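Local coordinates for MAU2 chromatid cohesion factor homolog (Saccharomyces cerevisiae, PDB 4XDN), which forms a complex with SCC2 that is required for cohesin to associate with chromosomes, and so takes part in sister chromatid cohesion, at residues C77-V81 against L82-K86; F385-F388 against Y389-W392; M185-K189 against L190-R194; L167-E170 against L171-N174. One frame throughout, in Å; residues are numbered along the deposited sequence.

Interaction 1 of 4, residues C77-V81 against L82-K86; sequences CTLSV and LEDSK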
loop_
_atom_site.group_PDB
_atom_site.type_symbol
_atom_site.label_atom_id
_atom_site.label_comp_id
_atom_site.label_asym_id
_atom_site.label_seq_id
_atom_site.Cartn_x
_atom_site.Cartn_y
_atom_site.Cartn_z
ATOM N N CYS A 77 -23.890 31.450 26.181
ATOM C CA CYS A 77 -25.124 31.731 25.450
ATOM C C CYS A 77 -26.123 30.589 25.558
ATOM O O CYS A 77 -25.759 29.448 25.844
ATOM C CB CYS A 77 -24.827 32.000 23.972
ATOM S SG CYS A 77 -23.599 33.277 23.680
ATOM N N THR A 78 -27.388 30.921 25.327
ATOM C CA THR A 78 -28.450 29.933 25.226
ATOM C C THR A 78 -28.681 29.612 23.755
ATOM O O THR A 78 -29.369 30.350 23.051
ATOM C CB THR A 78 -29.758 30.435 25.860
ATOM O OG1 THR A 78 -29.508 30.853 27.208
ATOM C CG2 THR A 78 -30.815 29.338 25.851
ATOM N N LEU A 79 -28.093 28.512 23.296
ATOM C CA LEU A 79 -28.209 28.103 21.902
ATOM C C LEU A 79 -29.377 27.150 21.708
ATOM O O LEU A 79 -29.665 26.323 22.574
ATOM C CB LEU A 79 -26.913 27.439 21.432
ATOM C CG LEU A 79 -25.621 28.237 21.622
ATOM C CD1 LEU A 79 -24.435 27.454 21.082
ATOM C CD2 LEU A 79 -25.712 29.601 20.955
ATOM N N SER A 80 -30.052 27.270 20.568
ATOM C CA SER A 80 -31.076 26.306 20.186
ATOM C C SER A 80 -30.393 24.996 19.825
ATOM O O SER A 80 -29.167 24.943 19.727
ATOM C CB SER A 80 -31.908 26.824 19.012
ATOM O OG SER A 80 -31.097 27.047 17.872
ATOM N N VAL A 81 -31.178 23.941 19.630
ATOM C CA VAL A 81 -30.614 22.633 19.316
ATOM C C VAL A 81 -29.833 22.668 18.005
ATOM O O VAL A 81 -28.762 22.070 17.902
ATOM C CB VAL A 81 -31.704 21.533 19.228
ATOM C CG1 VAL A 81 -32.223 21.188 20.614
ATOM C CG2 VAL A 81 -32.848 21.953 18.303
ATOM N N LEU A 82 -30.358 23.376 17.010
ATOM C CA LEU A 82 -29.696 23.464 15.712
ATOM C C LEU A 82 -28.421 24.296 15.796
ATOM O O LEU A 82 -27.392 23.930 15.225
ATOM C CB LEU A 82 -30.639 24.058 14.663
ATOM C CG LEU A 82 -31.750 23.133 14.156
ATOM C CD1 LEU A 82 -32.655 23.882 13.193
ATOM C CD2 LEU A 82 -31.179 21.882 13.488
ATOM N N GLU A 83 -28.496 25.413 16.509
ATOM C CA GLU A 83 -27.333 26.259 16.721
ATOM C C GLU A 83 -26.270 25.497 17.500
ATOM O O GLU A 83 -25.086 25.536 17.158
ATOM C CB GLU A 83 -27.724 27.534 17.468
ATOM C CG GLU A 83 -28.636 28.456 16.673
ATOM C CD GLU A 83 -29.259 29.547 17.524
ATOM O OE1 GLU A 83 -29.103 29.502 18.763
ATOM O OE2 GLU A 83 -29.907 30.451 16.952
ATOM N N ASP A 84 -26.703 24.798 18.543
ATOM C CA ASP A 84 -25.787 24.030 19.374
ATOM C C ASP A 84 -25.127 22.936 18.541
ATOM O O ASP A 84 -23.929 22.686 18.672
ATOM C CB ASP A 84 -26.525 23.431 20.573
ATOM C CG ASP A 84 -25.589 22.782 21.573
ATOM O OD1 ASP A 84 -24.369 23.042 21.508
ATOM O OD2 ASP A 84 -26.075 22.016 22.430
ATOM N N SER A 85 -25.911 22.307 17.672
ATOM C CA SER A 85 -25.397 21.274 16.778
ATOM C C SER A 85 -24.300 21.810 15.864
ATOM O O SER A 85 -23.211 21.245 15.790
ATOM C CB SER A 85 -26.527 20.688 15.929
ATOM O OG SER A 85 -27.414 19.914 16.714
ATOM N N LYS A 86 -24.598 22.903 15.171
ATOM C CA LYS A 86 -23.672 23.475 14.200
ATOM C C LYS A 86 -22.377 23.920 14.869
ATOM O O LYS A 86 -21.286 23.573 14.413
ATOM C CB LYS A 86 -24.327 24.655 13.479
ATOM C CG LYS A 86 -23.542 25.189 12.287
ATOM C CD LYS A 86 -23.368 24.129 11.204
ATOM C CE LYS A 86 -22.882 24.725 9.892
ATOM N NZ LYS A 86 -21.459 25.145 9.946
HETATM O O HOH W 1 -33.039 24.526 16.754
#
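Ser-80 and Glu-83 close a capping box at the first turn of helix 81-98, with Ser-80 as N-cap. The tight part is polar. Ser-80 N gives a nearly straight bond of 3.0 Å to Glu-83 OE1, met from above the carboxylate plane, while Glu-83 N returns a weak bond of 3.4 Å to Ser-80 OG. Glu-83 CG lies beside its own backbone N (chi1 -66°) and the chain beyond runs extended, which carries the carboxylate back over the cap, with CG 3.1 Å from Ser-80 OG. Asp-84 N meets Ser-80 O at 2.7 Å and starts the helical bonding. Leu-79, a buried residue, sets its CB 4.1 Å from Asp-84 CB. Replacing Glu-83 by an alanine would probably leave Ser-80 N without its acceptor and a basic side chain of the neighbouring protein chain, probably SCC2, without the salt bridge it makes with OE2. The Asp-84 carboxylate is held by salt bridges to Lys-74 and Arg-115. Between the two segments the looser side is at Val-81 and Leu-82, which pack instead on Leu-125 and whose branches barely meet (CG2 to CG, 4.4 Å); there a water takes the Leu-82 N-H and touches Ser-80 OG only weakly. Val-81 O is gripped twice by Ser-85, its N and its OG (2.8 Å) arriving from opposite faces of the carbonyl plane.

Interaction 2 of 4, residues F385-F388 against Y389-W392; sequences FCEF and YKVW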
loop_
_atom_site.group_PDB
_atom_site.type_symbol
_atom_site.label_atom_id
_atom_site.label_comp_id
_atom_site.label_asym_id
_atom_site.label_seq_id
_atom_site.Cartn_x
_atom_site.Cartn_y
_atom_site.Cartn_z
ATOM N N PHE A 385 9.986 5.070 -2.538
ATOM C CA PHE A 385 9.729 3.997 -3.493
ATOM C C PHE A 385 10.628 4.139 -4.720
ATOM O O PHE A 385 11.138 3.147 -5.240
ATOM C CB PHE A 385 8.261 3.984 -3.926
ATOM C CG PHE A 385 7.336 3.312 -2.944
ATOM C CD1 PHE A 385 7.488 1.972 -2.632
ATOM C CD2 PHE A 385 6.299 4.017 -2.354
ATOM C CE1 PHE A 385 6.634 1.352 -1.736
ATOM C CE2 PHE A 385 5.441 3.401 -1.458
ATOM C CZ PHE A 385 5.609 2.068 -1.149
ATOM N N CYS A 386 10.819 5.374 -5.174
ATOM C CA CYS A 386 11.639 5.641 -6.352
ATOM C C CYS A 386 13.079 5.192 -6.140
ATOM O O CYS A 386 13.675 4.563 -7.013
ATOM C CB CYS A 386 11.611 7.130 -6.703
ATOM S SG CYS A 386 10.043 7.717 -7.395
ATOM N N GLU A 387 13.612 5.478 -4.973
ATOM C CA GLU A 387 14.953 5.112 -4.624
ATOM C C GLU A 387 15.082 3.634 -4.445
ATOM O O GLU A 387 16.038 3.042 -4.816
ATOM C CB GLU A 387 15.373 5.756 -3.310
ATOM C CG GLU A 387 15.710 7.216 -3.361
ATOM C CD GLU A 387 16.965 7.531 -4.133
ATOM O OE1 GLU A 387 17.727 6.597 -4.455
ATOM O OE2 GLU A 387 17.174 8.723 -4.418
ATOM N N PHE A 388 14.102 3.056 -3.822
ATOM C CA PHE A 388 14.131 1.624 -3.541
ATOM C C PHE A 388 14.155 0.812 -4.832
ATOM O O PHE A 388 14.961 -0.103 -4.982
ATOM C CB PHE A 388 12.930 1.202 -2.692
ATOM C CG PHE A 388 12.776 -0.290 -2.569
ATOM C CD1 PHE A 388 13.559 -1.009 -1.681
ATOM C CD2 PHE A 388 11.859 -0.974 -3.348
ATOM C CE1 PHE A 388 13.428 -2.381 -1.569
ATOM C CE2 PHE A 388 11.722 -2.347 -3.241
ATOM C CZ PHE A 388 12.508 -3.051 -2.349
ATOM N N TYR A 389 13.265 1.149 -5.759
ATOM C CA TYR A 389 13.159 0.407 -7.007
ATOM C C TYR A 389 14.316 0.718 -7.950
ATOM O O TYR A 389 14.618 -0.072 -8.842
ATOM C CB TYR A 389 11.823 0.701 -7.694
ATOM C CG TYR A 389 10.655 -0.002 -7.038
ATOM C CD1 TYR A 389 10.555 -1.388 -7.063
ATOM C CD2 TYR A 389 9.655 0.717 -6.396
ATOM C CE1 TYR A 389 9.494 -2.039 -6.462
ATOM C CE2 TYR A 389 8.587 0.072 -5.793
ATOM C CZ TYR A 389 8.513 -1.307 -5.831
ATOM O OH TYR A 389 7.459 -1.959 -5.235
ATOM N N LYS A 390 14.956 1.867 -7.755
ATOM C CA LYS A 390 16.174 2.190 -8.490
ATOM C C LYS A 390 17.267 1.205 -8.093
ATOM O O LYS A 390 17.941 0.622 -8.946
ATOM C CB LYS A 390 16.623 3.624 -8.204
ATOM C CG LYS A 390 17.794 4.100 -9.053
ATOM C CD LYS A 390 18.433 5.351 -8.465
ATOM C CE LYS A 390 19.421 5.981 -9.434
ATOM N NZ LYS A 390 20.173 7.110 -8.817
ATOM N N VAL A 391 17.430 1.029 -6.787
ATOM C CA VAL A 391 18.394 0.083 -6.247
ATOM C C VAL A 391 18.033 -1.342 -6.658
ATOM O O VAL A 391 18.908 -2.127 -7.022
ATOM C CB VAL A 391 18.468 0.191 -4.704
ATOM C CG1 VAL A 391 19.300 -0.945 -4.086
ATOM C CG2 VAL A 391 19.045 1.537 -4.307
ATOM N N TRP A 392 16.746 -1.673 -6.616
ATOM C CA TRP A 392 16.324 -3.027 -6.942
ATOM C C TRP A 392 16.617 -3.359 -8.399
ATOM O O TRP A 392 17.113 -4.444 -8.705
ATOM C CB TRP A 392 14.836 -3.230 -6.662
ATOM C CG TRP A 392 14.477 -4.682 -6.638
ATOM C CD1 TRP A 392 14.142 -5.462 -7.704
ATOM C CD2 TRP A 392 14.444 -5.536 -5.488
ATOM N NE1 TRP A 392 13.895 -6.750 -7.292
ATOM C CE2 TRP A 392 14.074 -6.821 -5.935
ATOM C CE3 TRP A 392 14.689 -5.340 -4.126
ATOM C CZ2 TRP A 392 13.939 -7.902 -5.067
ATOM C CZ3 TRP A 392 14.554 -6.417 -3.266
ATOM C CH2 TRP A 392 14.184 -7.682 -3.741
#
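Phe-388 O takes the N-H of Trp-392 at 2.9 Å, the shortest of four backbone bonds that run i to i+4 along two largely buried turns of helix 369-398. The same two residues meet through their rings: Phe-388 CZ lies 3.6 Å from Trp-392 CE3, the side chains side by side and pointing the same way. Phe-388 also turns an edge to Tyr-389, with CD2 over the centre of the tyrosine face, the planes at 76° and the centroids 5.1 Å apart, a T-shaped pair. CG of Phe-388 is anti to the backbone N (chi1 170°), whereas that of Tyr-389 lies beside its own N (chi1 -76°); the differing torsions let the Phe-388 edge come over the Tyr-389 face. Phe-385 runs alongside Tyr-389, with Phe-385 CD1 3.8 Å from Tyr-389 CE2. A leucine in place of Tyr-389 would probably leave the Phe-388 edge without an aromatic face and a backbone group of the neighbouring protein chain without its hydroxyl partner. Tyr-415 stacks on Phe-388, and Leu-419 of helix 415-426 touches both Phe-388 and Trp-392. With Tyr-389 OH and Trp-392 NE1 both bonded to the backbone of that other protein, the aromatic cluster joins apolar packing to directional polar recognition.

Interaction 3 of 4, residues M185-K189 against L190-R194; sequences MLCIK and LKQHR. With SO4 (sulfate ion), chain E.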
loop_
_atom_site.group_PDB
_atom_site.type_symbol
_atom_site.label_atom_id
_atom_site.label_comp_id
_atom_site.label_asym_id
_atom_site.label_seq_id
_atom_site.Cartn_x
_atom_site.Cartn_y
_atom_site.Cartn_z
ATOM N N MET A 185 -14.692 -0.647 8.649
ATOM C CA MET A 185 -13.460 0.120 8.769
ATOM C C MET A 185 -12.830 -0.074 10.143
ATOM O O MET A 185 -11.607 -0.049 10.276
ATOM C CB MET A 185 -13.721 1.608 8.513
ATOM C CG MET A 185 -14.067 1.951 7.065
ATOM S SD MET A 185 -12.984 1.132 5.872
ATOM C CE MET A 185 -12.755 2.415 4.656
ATOM N N LEU A 186 -13.666 -0.279 11.158
ATOM C CA LEU A 186 -13.172 -0.531 12.507
ATOM C C LEU A 186 -12.576 -1.932 12.604
ATOM O O LEU A 186 -11.596 -2.150 13.317
ATOM C CB LEU A 186 -14.293 -0.358 13.536
ATOM C CG LEU A 186 -14.846 1.061 13.706
ATOM C CD1 LEU A 186 -16.077 1.055 14.599
ATOM C CD2 LEU A 186 -13.790 1.996 14.270
ATOM N N CYS A 187 -13.163 -2.884 11.885
ATOM C CA CYS A 187 -12.631 -4.240 11.854
ATOM C C CYS A 187 -11.260 -4.261 11.184
ATOM O O CYS A 187 -10.354 -4.954 11.639
ATOM C CB CYS A 187 -13.589 -5.188 11.126
ATOM S SG CYS A 187 -15.035 -5.675 12.084
ATOM N N ILE A 188 -11.112 -3.498 10.104
ATOM C CA ILE A 188 -9.834 -3.419 9.398
ATOM C C ILE A 188 -8.736 -2.926 10.337
ATOM O O ILE A 188 -7.660 -3.518 10.407
ATOM C CB ILE A 188 -9.916 -2.488 8.167
ATOM C CG1 ILE A 188 -10.833 -3.103 7.106
ATOM C CG2 ILE A 188 -8.526 -2.252 7.570
ATOM C CD1 ILE A 188 -11.124 -2.193 5.926
ATOM N N LYS A 189 -9.018 -1.847 11.060
ATOM C CA LYS A 189 -8.055 -1.275 11.995
ATOM C C LYS A 189 -7.704 -2.252 13.115
ATOM O O LYS A 189 -6.584 -2.237 13.628
ATOM C CB LYS A 189 -8.600 0.027 12.588
ATOM C CG LYS A 189 -8.666 1.187 11.600
ATOM C CD LYS A 189 -7.284 1.552 11.081
ATOM C CE LYS A 189 -7.299 2.869 10.324
ATOM N NZ LYS A 189 -5.934 3.259 9.874
ATOM N N LEU A 190 -8.660 -3.095 13.489
ATOM C CA LEU A 190 -8.435 -4.095 14.526
ATOM C C LEU A 190 -7.817 -5.369 13.953
ATOM O O LEU A 190 -7.524 -6.311 14.691
ATOM C CB LEU A 190 -9.747 -4.425 15.239
ATOM C CG LEU A 190 -10.237 -3.377 16.240
ATOM C CD1 LEU A 190 -11.674 -3.660 16.646
ATOM C CD2 LEU A 190 -9.338 -3.341 17.469
ATOM N N LYS A 191 -7.621 -5.387 12.637
ATOM C CA LYS A 191 -7.003 -6.518 11.951
ATOM C C LYS A 191 -7.777 -7.813 12.187
ATOM O O LYS A 191 -7.190 -8.863 12.452
ATOM C CB LYS A 191 -5.547 -6.679 12.392
ATOM C CG LYS A 191 -4.685 -5.474 12.063
ATOM C CD LYS A 191 -3.235 -5.684 12.466
ATOM C CE LYS A 191 -2.321 -4.682 11.784
ATOM N NZ LYS A 191 -2.315 -4.845 10.299
ATOM N N GLN A 192 -9.099 -7.721 12.092
ATOM C CA GLN A 192 -9.974 -8.885 12.190
ATOM C C GLN A 192 -10.394 -9.307 10.789
ATOM O O GLN A 192 -11.543 -9.131 10.385
ATOM C CB GLN A 192 -11.190 -8.567 13.052
ATOM C CG GLN A 192 -10.837 -8.215 14.486
ATOM C CD GLN A 192 -12.045 -7.806 15.298
ATOM O OE1 GLN A 192 -13.099 -7.489 14.748
ATOM N NE2 GLN A 192 -11.900 -7.812 16.616
ATOM N N HIS A 193 -9.445 -9.879 10.060
ATOM C CA HIS A 193 -9.571 -10.062 8.621
ATOM C C HIS A 193 -10.744 -10.954 8.218
ATOM O O HIS A 193 -11.381 -10.715 7.194
ATOM C CB HIS A 193 -8.262 -10.628 8.067
ATOM C CG HIS A 193 -7.068 -9.781 8.381
ATOM N ND1 HIS A 193 -7.038 -8.422 8.149
ATOM C CD2 HIS A 193 -5.863 -10.097 8.915
ATOM C CE1 HIS A 193 -5.868 -7.938 8.524
ATOM N NE2 HIS A 193 -5.136 -8.933 8.992
ATOM N N ARG A 194 -11.035 -11.974 9.017
ATOM C CA ARG A 194 -12.175 -12.838 8.736
ATOM C C ARG A 194 -13.480 -12.067 8.926
ATOM O O ARG A 194 -14.400 -12.191 8.118
ATOM C CB ARG A 194 -12.145 -14.088 9.622
ATOM C CG ARG A 194 -11.203 -15.173 9.106
ATOM C CD ARG A 194 -10.198 -15.641 10.155
ATOM N NE ARG A 194 -10.724 -16.706 11.003
ATOM C CZ ARG A 194 -10.006 -17.361 11.912
ATOM N NH1 ARG A 194 -8.726 -17.059 12.098
ATOM N NH2 ARG A 194 -10.566 -18.322 12.637
HETATM S S SO4 E . -10.581 -12.657 12.729
HETATM O O1 SO4 E . -11.619 -11.853 12.089
HETATM O O2 SO4 E . -10.149 -12.006 13.963
HETATM O O3 SO4 E . -11.125 -13.975 13.042
HETATM O O4 SO4 E . -9.434 -12.789 11.832
#
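Cys-187 and Gln-192 each set their first side-chain bond beside the backbone N (chi1 -76° and -62°), and the extended glutamine chain then reaches back far enough to bring OE1 within 3.8 Å of SG. The turn that makes this possible is a Schellman motif closing helix 170-189. Lys-191 adopts a positive phi of 58°, which folds the chain back on the last turn. Gln-192 N gives a straight bond of 3.1 Å to Cys-187 O. Lys-191 N reaches Ile-188 O at 2.9 Å from well above the carbonyl plane, far from the usual lone-pair direction. Just before them, Leu-190 N still bonds Leu-186 O, and the leucine side chain lies over that same oxygen, CG 3.4 Å away. Around the turn, Leu-190 and Gln-192 pack on Tyr-150 and Leu-154 of helix 147-165 respectively, while Cys-187 touches Arg-195 and Val-196 of the next helix. Gln-192 is also the N-cap of helix 193-206, whose start holds a sulfate, probably from the crystallisation liquor. Arg-194 N gives sulfate O4 a weak bond of 3.3 Å, and Arg-195 N provides a further bond. Arg-194 bends round the ion so that sulfate O3 lies 3.4 Å above the guanidinium plane, offset toward the rim; Arg-194 CD lies 3.4 Å from sulfate O4. The chain leaving the first helix returns the Lys-191 and Gln-192 N-H groups to its last carbonyls, while the next helix offers those of Arg-194 and Arg-195 to the sulfate, a setting in which helix start and arginine charge would both be expected to favour an anion.

Interaction 4 of 4, residues L167-E170 against L171-N174; sequences LQDE and LYQN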
loop_
_atom_site.group_PDB
_atom_site.type_symbol
_atom_site.label_atom_id
_atom_site.label_comp_id
_atom_site.label_asym_id
_atom_site.label_seq_id
_atom_site.Cartn_x
_atom_site.Cartn_y
_atom_site.Cartn_z
ATOM N N LEU A 167 -35.776 -0.734 12.089
ATOM C CA LEU A 167 -36.677 0.330 11.659
ATOM C C LEU A 167 -36.963 0.172 10.170
ATOM O O LEU A 167 -36.035 0.145 9.358
ATOM C CB LEU A 167 -36.067 1.704 11.946
ATOM C CG LEU A 167 -35.726 1.982 13.413
ATOM C CD1 LEU A 167 -34.742 3.133 13.524
ATOM C CD2 LEU A 167 -36.987 2.280 14.211
ATOM N N GLN A 168 -38.238 0.064 9.810
ATOM C CA GLN A 168 -38.607 -0.186 8.420
ATOM C C GLN A 168 -38.413 1.051 7.543
ATOM O O GLN A 168 -38.556 0.980 6.323
ATOM C CB GLN A 168 -40.060 -0.665 8.327
ATOM C CG GLN A 168 -41.119 0.426 8.478
ATOM C CD GLN A 168 -42.515 -0.074 8.149
ATOM O OE1 GLN A 168 -42.995 -1.047 8.732
ATOM N NE2 GLN A 168 -43.167 0.585 7.197
ATOM N N ASP A 169 -38.090 2.180 8.166
ATOM C CA ASP A 169 -37.980 3.440 7.440
ATOM C C ASP A 169 -36.724 3.488 6.577
ATOM O O ASP A 169 -35.632 3.133 7.019
ATOM C CB ASP A 169 -37.985 4.617 8.411
ATOM C CG ASP A 169 -38.117 5.948 7.702
ATOM O OD1 ASP A 169 -39.264 6.370 7.443
ATOM O OD2 ASP A 169 -37.077 6.564 7.394
ATOM N N GLU A 170 -36.899 3.951 5.344
ATOM C CA GLU A 170 -35.839 3.951 4.345
ATOM C C GLU A 170 -34.637 4.791 4.767
ATOM O O GLU A 170 -33.499 4.470 4.429
ATOM C CB GLU A 170 -36.390 4.462 3.016
ATOM C CG GLU A 170 -35.469 4.257 1.833
ATOM C CD GLU A 170 -36.191 4.436 0.513
ATOM O OE1 GLU A 170 -37.098 5.293 0.445
ATOM O OE2 GLU A 170 -35.865 3.710 -0.451
ATOM N N LEU A 171 -34.894 5.864 5.506
ATOM C CA LEU A 171 -33.823 6.730 5.980
ATOM C C LEU A 171 -32.891 5.970 6.919
ATOM O O LEU A 171 -31.672 5.996 6.753
ATOM C CB LEU A 171 -34.399 7.956 6.690
ATOM C CG LEU A 171 -33.402 9.060 7.054
ATOM C CD1 LEU A 171 -32.837 9.716 5.804
ATOM C CD2 LEU A 171 -34.063 10.095 7.952
ATOM N N TYR A 172 -33.476 5.288 7.898
ATOM C CA TYR A 172 -32.707 4.538 8.885
ATOM C C TYR A 172 -32.042 3.309 8.278
ATOM O O TYR A 172 -30.995 2.866 8.753
ATOM C CB TYR A 172 -33.606 4.123 10.052
ATOM C CG TYR A 172 -33.847 5.235 11.046
ATOM C CD1 TYR A 172 -32.912 5.522 12.030
ATOM C CD2 TYR A 172 -35.003 6.002 10.998
ATOM C CE1 TYR A 172 -33.121 6.540 12.940
ATOM C CE2 TYR A 172 -35.220 7.020 11.907
ATOM C CZ TYR A 172 -34.274 7.284 12.874
ATOM O OH TYR A 172 -34.477 8.295 13.784
ATOM N N GLN A 173 -32.656 2.761 7.232
ATOM C CA GLN A 173 -32.086 1.627 6.514
ATOM C C GLN A 173 -30.800 2.033 5.803
ATOM O O GLN A 173 -29.807 1.306 5.836
ATOM C CB GLN A 173 -33.091 1.068 5.506
ATOM C CG GLN A 173 -34.240 0.298 6.139
ATOM C CD GLN A 173 -33.788 -0.997 6.789
ATOM O OE1 GLN A 173 -32.848 -1.645 6.325
ATOM N NE2 GLN A 173 -34.454 -1.378 7.875
ATOM N N ASN A 174 -30.825 3.195 5.158
ATOM C CA ASN A 174 -29.641 3.721 4.489
ATOM C C ASN A 174 -28.571 4.132 5.487
ATOM O O ASN A 174 -27.390 3.856 5.289
ATOM C CB ASN A 174 -30.006 4.911 3.602
ATOM C CG ASN A 174 -30.643 4.487 2.297
ATOM O OD1 ASN A 174 -29.967 4.346 1.281
ATOM N ND2 ASN A 174 -31.953 4.280 2.317
#
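Tyr-172 presents one ring face to Leu-167, whose CD1 sits 3.3 Å above the plane, displaced toward the rim, in a CH-pi contact. The edge of that ring meets Asp-169 CB, 4.2 Å from CD2, so loop atoms lie at one face and one edge of the ring. Tyr-172 CG lies beside its own backbone N (chi1 -80°), which swings the ring back toward the loop. The Gln-173 amide ties the loop to the helix, and that of Asn-174 braces the first turn. Gln-173, its chain bent at the second torsion (chi2 -67°), folds back so that NE2 donates a short 2.6 Å bond to Leu-167 O, which lies close to the amide plane; NE2 also bonds Val-165 O, so one amide nitrogen serves two carbonyls of the incoming chain. Asn-174 ND2 donates to Glu-170 O, again at 2.6 Å and nearly straight. It approaches from above the carbonyl plane, while Asn-174 N comes to the same oxygen from the opposite face at 3.1 Å, so that the side chain adds a second bond to an oxygen its backbone already holds. The Glu-170 and Asn-174 side chains run alongside each other, CG of the glutamate 3.5 Å from ND2. Leu-171 and Asn-174 pack on Met-302 and Ile-305 of the two-stranded sheet. Asp-169 OD2 accepts the Leu-171 N-H at 3.0 Å from above its carboxylate plane, while Asp-169 O takes Gln-173 N. Asp-169 is thus the N-cap of helix 170-189, a side-chain cap common at helix starts, where the loop from helix 147-165 enters the next helix.

Interaction 2 is the buried one, deep on helix 369-398, and its chemistry is aromatic; interaction 4 lies at the surface and interactions 1 and 3 are partly buried, all three relying on polar atoms at helix ends. Interactions 1 and 4 both begin helices, but with different caps, a serine-glutamate box against an aspartate. Interactions 3 and 4 share helix 170-189, one at its end and one at its start, with centres about 26 Å apart. Interactions 1 and 2 both touch the second protein chain, the first by a salt bridge and a hydrogen bond to basic side chains, the second by ring hydroxyl and indole bonds to its backbone; interactions 3 and 4 do not meet it.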